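Local coordinates for chitinase A (Pteris ryukyuensis, PDB 5YLG), which is a chitinase probably hydrolysing O-glycosyl bonds, represented here by its LysM domain, a small module of the kind that binds chitin-type sugars, at residues T3-K8 with Q43-S48. Numbering follows the deposited sequence.
Sequences TTYTIK and QVVCVS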
loop_
_atom_site.group_PDB
_atom_site.type_symbol
_atom_site.label_atom_id
_atom_site.label_comp_id
_atom_site.label_asym_id
_atom_site.label_seq_id
_atom_site.Cartn_x
_atom_site.Cartn_y
_atom_site.Cartn_z
ATOM N N THR A 3 -5.589 -4.074 -8.940
ATOM C CA THR A 3 -6.410 -2.965 -8.425
ATOM C C THR A 3 -5.546 -1.867 -7.807
ATOM O O THR A 3 -4.792 -2.092 -6.834
ATOM C CB THR A 3 -7.316 -3.442 -7.348
ATOM O OG1 THR A 3 -8.034 -4.636 -7.838
ATOM C CG2 THR A 3 -8.308 -2.375 -6.841
ATOM N N THR A 4 -5.679 -0.681 -8.320
ATOM C CA THR A 4 -4.941 0.476 -7.833
ATOM C C THR A 4 -5.625 1.291 -6.749
ATOM O O THR A 4 -6.838 1.317 -6.584
ATOM C CB THR A 4 -4.533 1.406 -8.958
ATOM O OG1 THR A 4 -5.739 1.872 -9.647
ATOM C CG2 THR A 4 -3.664 0.729 -9.941
ATOM N N TYR A 5 -4.792 1.937 -5.916
ATOM C CA TYR A 5 -5.187 2.815 -4.805
ATOM C C TYR A 5 -4.227 3.940 -4.750
ATOM O O TYR A 5 -3.006 3.723 -4.888
ATOM C CB TYR A 5 -5.235 2.098 -3.429
ATOM C CG TYR A 5 -5.495 2.945 -2.271
ATOM C CD1 TYR A 5 -6.772 3.459 -2.001
ATOM C CD2 TYR A 5 -4.455 3.334 -1.387
ATOM C CE1 TYR A 5 -7.000 4.357 -1.012
ATOM C CE2 TYR A 5 -4.679 4.223 -0.346
ATOM C CZ TYR A 5 -5.996 4.740 -0.188
ATOM O OH TYR A 5 -6.262 5.628 0.836
ATOM N N THR A 6 -4.681 5.157 -4.506
ATOM C CA THR A 6 -3.800 6.337 -4.417
ATOM C C THR A 6 -3.597 6.782 -2.971
ATOM O O THR A 6 -4.539 6.982 -2.198
ATOM C CB THR A 6 -4.284 7.490 -5.280
ATOM O OG1 THR A 6 -4.532 6.988 -6.588
ATOM C CG2 THR A 6 -3.330 8.597 -5.367
ATOM N N ILE A 7 -2.350 6.847 -2.544
ATOM C CA ILE A 7 -1.967 7.219 -1.165
ATOM C C ILE A 7 -2.502 8.623 -0.844
ATOM O O ILE A 7 -2.209 9.609 -1.553
ATOM C CB ILE A 7 -0.453 7.191 -0.999
ATOM C CG1 ILE A 7 0.098 5.787 -1.144
ATOM C CG2 ILE A 7 -0.076 7.786 0.398
ATOM C CD1 ILE A 7 -0.513 4.716 -0.279
ATOM N N LYS A 8 -3.127 8.732 0.316
ATOM C CA LYS A 8 -3.650 10.027 0.848
ATOM C C LYS A 8 -2.954 10.264 2.219
ATOM O O LYS A 8 -2.322 9.393 2.786
ATOM C CB LYS A 8 -5.130 9.937 1.099
ATOM N N GLN A 43 1.104 8.784 -4.481
ATOM C CA GLN A 43 1.708 7.580 -4.951
ATOM C C GLN A 43 0.649 6.503 -5.230
ATOM O O GLN A 43 -0.353 6.425 -4.470
ATOM C CB GLN A 43 2.712 7.062 -3.830
ATOM C CG GLN A 43 3.487 5.840 -4.162
ATOM C CD GLN A 43 4.551 5.567 -3.125
ATOM O OE1 GLN A 43 4.931 6.455 -2.310
ATOM N NE2 GLN A 43 5.083 4.352 -3.151
ATOM N N VAL A 44 0.824 5.649 -6.202
ATOM C CA VAL A 44 -0.125 4.665 -6.559
ATOM C C VAL A 44 0.412 3.277 -6.167
ATOM O O VAL A 44 1.563 2.935 -6.470
ATOM C CB VAL A 44 -0.395 4.661 -8.059
ATOM C CG1 VAL A 44 -1.269 3.544 -8.476
ATOM C CG2 VAL A 44 -0.998 6.040 -8.395
ATOM N N VAL A 45 -0.421 2.516 -5.462
ATOM C CA VAL A 45 -0.061 1.146 -5.034
ATOM C C VAL A 45 -1.044 0.146 -5.512
ATOM O O VAL A 45 -2.178 0.482 -5.861
ATOM C CB VAL A 45 0.085 1.128 -3.487
ATOM C CG1 VAL A 45 1.109 2.094 -3.040
ATOM C CG2 VAL A 45 -1.254 1.371 -2.798
ATOM N N CYS A 46 -0.673 -1.103 -5.543
ATOM C CA CYS A 46 -1.546 -2.214 -5.808
ATOM C C CYS A 46 -2.108 -2.820 -4.597
ATOM O O CYS A 46 -1.372 -3.140 -3.646
ATOM C CB CYS A 46 -0.747 -3.268 -6.533
ATOM S SG CYS A 46 -0.190 -2.805 -8.196
ATOM N N VAL A 47 -3.433 -3.025 -4.603
ATOM C CA VAL A 47 -4.093 -3.617 -3.484
ATOM C C VAL A 47 -4.755 -5.028 -3.822
ATOM O O VAL A 47 -5.457 -5.538 -3.002
ATOM C CB VAL A 47 -5.064 -2.656 -2.782
ATOM C CG1 VAL A 47 -4.429 -1.427 -2.245
ATOM C CG2 VAL A 47 -6.186 -2.181 -3.730
ATOM N N SER A 48 -4.406 -5.577 -4.954
ATOM C CA SER A 48 -4.738 -6.987 -5.270
ATOM C C SER A 48 -3.790 -7.360 -6.347
ATOM O O SER A 48 -2.869 -6.617 -6.701
ATOM C CB SER A 48 -6.227 -7.104 -5.782
ATOM O OG SER A 48 -6.336 -6.623 -7.115
#
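The one aromatic ring here, that of Tyr5, meets Val45 CG2 at its edge and near its plane, with CD2 4.0 Å from that methyl. The two side chains lie alongside each other and point the same way. With CG anti to the backbone N (chi1 174°), the ring leads off away from strand 44-46; its hydroxyl is hydrogen-bonded to Asp11, and Ile16 of helix 13-20 touches the side chain. At the base of the side chain, Tyr5 CB meets Val47 CG1 at 3.8 Å. Ile7 CD1 comes to Val45 CG1 at 4.1 Å, the two side chains crossing at about a right angle, so the buried Val45 is touched through both its methyls. On the other face of the two strands, where Thr4, Thr6 and Val44 are exposed, Val44 CG1 reaches obliquely to Thr4 CB and CG2, and its CG2 lies near Thr6 OG1.

Four backbone hydrogen bonds join the two strands and their flanks. Tyr5 and Val45 form a hydrogen-bonded antiparallel pair: Val45 N to Tyr5 O is almost straight (174°), while Tyr5 N to Val45 O is more bent (145°). Beyond them, Ile7 N bonds Gln43 O at 2.8 Å, and Val47 N bonds Thr3 O at the same length. Near the termini Thr3 OG1, anti to its carbonyl carbon, meets Ser48 OG tip to tip in a 2.7 Å hydrogen bond. Cys46 ties this end further through its disulfide to Cys2. Strands 4-6 and 44-46 thus make the two-stranded antiparallel sheet that, with helices 13-20 and 24-29 between them in sequence, gives the βααβ fold of a LysM domain.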